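Local coordinates for phosphoglycerate dehydrogenase (Lactobacillus plantarum, PDB 3EVT), which oxidises 3-phosphoglycerate with NAD at the start of serine synthesis, as a member of the D-2-hydroxyacid dehydrogenase family, at the interface of chains A and B. Coordinates in Å, arbitrary orientation; residue numbers count along the deposited sequence, not the author numbering. Chains: chain A/B, Phosphoglycerate dehydrogenase.

The interface of chains A and B. Residues chain A 272-275, 277; chain B 111-113, 116, 128.
The end of strand 271-273 of chain A and the loop after it, extended at A:Thr274 and turning by A:Ile277, lie against the first turn of helix 113-120 of chain B and the loop residues B:Arg111, B:Gly112 and B:Leu128. The patch belongs to the two-fold dimer of a D-2-hydroxyacid dehydrogenase, a family that commonly pairs through its NAD-binding domains. The same contact recurs with the chains exchanged.

A:Thr274 meets B:Tyr113 with its methyl. A:Thr274 CG2 sits over one face of the ring, offset toward the rim, 3.5 Å from B:Tyr113 CE2, in a CH-pi contact. The same methyl touches B:Ala116 CB, so it wedges between the ring and the B:Ala116 methyl, both borne by helix 113-120. With chi1 at 57°, A:Thr274 OG1 lies between its own backbone N and carbonyl carbon, while CG2 is anti to that carbon. The threonine hydroxyl thereby lies toward the tyrosine hydroxyl. Two waters join them: water 2 is 2.9 Å from both A:Thr274 OG1 and B:Tyr113 OH, and water 3 bridges the same pair. Water 2 also reaches the backbone A:Leu272 O, linking strand 271-273 to the tyrosine hydroxyl. A:Leu272 CD1 packs near the CD2-CE2 side of the ring, 3.9 Å from B:Tyr113 CD2.

On the helix side, water 1 links two backbone carbonyls, 2.9 Å from A:Ile273 O and 2.7 Å from B:Ala116 O.

B:Leu128 spreads its two methyls over different partners. B:Leu128 CD1 meets A:Ile277 CD1 at 3.6 Å, and CD2 lies against A:Pro275 CG. Both pairs of side chains cross at about a right angle. A:Ile277 extends its CG1 branch, chi2 176°, and its CD1 end also touches the backbone carbonyl B:Arg111 O.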
# COMPACT_ATOMS: atom_id res chain seq x y z
N LEU A 272 -12.62 5.97 -15.06
CA LEU A 272 -11.89 7.11 -14.50
C LEU A 272 -10.79 7.45 -15.46
O LEU A 272 -9.86 6.68 -15.57
CB LEU A 272 -11.22 6.77 -13.15
CG LEU A 272 -12.02 6.02 -12.06
CD1 LEU A 272 -11.22 5.75 -10.75
CD2 LEU A 272 -13.29 6.74 -11.78
N ILE A 273 -10.88 8.58 -16.13
CA ILE A 273 -9.90 8.95 -17.13
C ILE A 273 -8.86 9.80 -16.43
O ILE A 273 -9.20 10.80 -15.78
CB ILE A 273 -10.56 9.83 -18.29
CG1 ILE A 273 -11.78 9.15 -18.87
CG2 ILE A 273 -9.54 10.11 -19.42
CD1 ILE A 273 -11.44 7.85 -19.64
N THR A 274 -7.59 9.42 -16.54
CA THR A 274 -6.57 10.33 -16.10
C THR A 274 -5.72 10.57 -17.32
O THR A 274 -5.48 9.66 -18.08
CB THR A 274 -5.70 9.78 -14.91
OG1 THR A 274 -5.11 8.53 -15.30
CG2 THR A 274 -6.58 9.56 -13.68
N PRO A 275 -5.25 11.82 -17.49
CA PRO A 275 -4.57 12.18 -18.73
C PRO A 275 -3.12 11.78 -18.79
O PRO A 275 -2.28 12.66 -18.80
CB PRO A 275 -4.69 13.70 -18.77
CG PRO A 275 -4.75 14.13 -17.37
CD PRO A 275 -5.37 12.97 -16.56
N ILE A 277 -0.98 10.63 -16.70
CA ILE A 277 -0.12 11.17 -15.65
C ILE A 277 0.66 10.14 -14.85
O ILE A 277 1.55 10.52 -14.09
CB ILE A 277 -0.91 11.97 -14.64
CG1 ILE A 277 -2.17 11.20 -14.23
CG2 ILE A 277 -1.24 13.36 -15.20
CD1 ILE A 277 -2.95 11.89 -13.16
N ARG B 111 -2.01 10.99 -6.25
CA ARG B 111 -1.87 10.42 -7.62
C ARG B 111 -2.84 11.05 -8.62
O ARG B 111 -2.83 10.70 -9.81
CB ARG B 111 -1.93 8.88 -7.64
CG ARG B 111 -0.95 8.23 -6.63
CD ARG B 111 0.51 8.71 -6.88
NE ARG B 111 0.95 8.45 -8.22
CZ ARG B 111 1.84 9.21 -8.86
NH1 ARG B 111 2.36 10.29 -8.27
NH2 ARG B 111 2.22 8.88 -10.09
N GLY B 112 -3.62 12.02 -8.14
CA GLY B 112 -4.39 12.87 -9.06
C GLY B 112 -5.77 12.38 -9.46
O GLY B 112 -6.40 12.97 -10.38
N TYR B 113 -6.29 11.34 -8.80
CA TYR B 113 -7.60 10.81 -9.13
C TYR B 113 -8.68 11.80 -8.80
O TYR B 113 -9.56 12.01 -9.60
CB TYR B 113 -7.82 9.39 -8.53
CG TYR B 113 -7.24 8.36 -9.50
CD1 TYR B 113 -5.91 7.98 -9.42
CD2 TYR B 113 -8.01 7.87 -10.56
CE1 TYR B 113 -5.39 7.15 -10.32
CE2 TYR B 113 -7.50 7.04 -11.46
CZ TYR B 113 -6.18 6.69 -11.36
OH TYR B 113 -5.66 5.84 -12.30
N ALA B 116 -8.30 14.52 -11.35
CA ALA B 116 -8.72 13.95 -12.65
C ALA B 116 -10.22 13.86 -12.79
O ALA B 116 -10.75 14.12 -13.87
CB ALA B 116 -8.12 12.60 -12.90
N LEU B 128 -3.67 18.11 -15.79
CA LEU B 128 -4.32 18.51 -14.54
C LEU B 128 -3.75 19.82 -14.03
O LEU B 128 -2.59 20.15 -14.24
CB LEU B 128 -4.16 17.41 -13.48
CG LEU B 128 -4.75 16.06 -13.94
CD1 LEU B 128 -4.72 15.03 -12.83
CD2 LEU B 128 -6.21 16.27 -14.47
O HOH W 1 -9.36 13.65 -16.16
O HOH W 2 -6.94 6.37 -14.81
O HOH W 3 -3.39 7.44 -13.32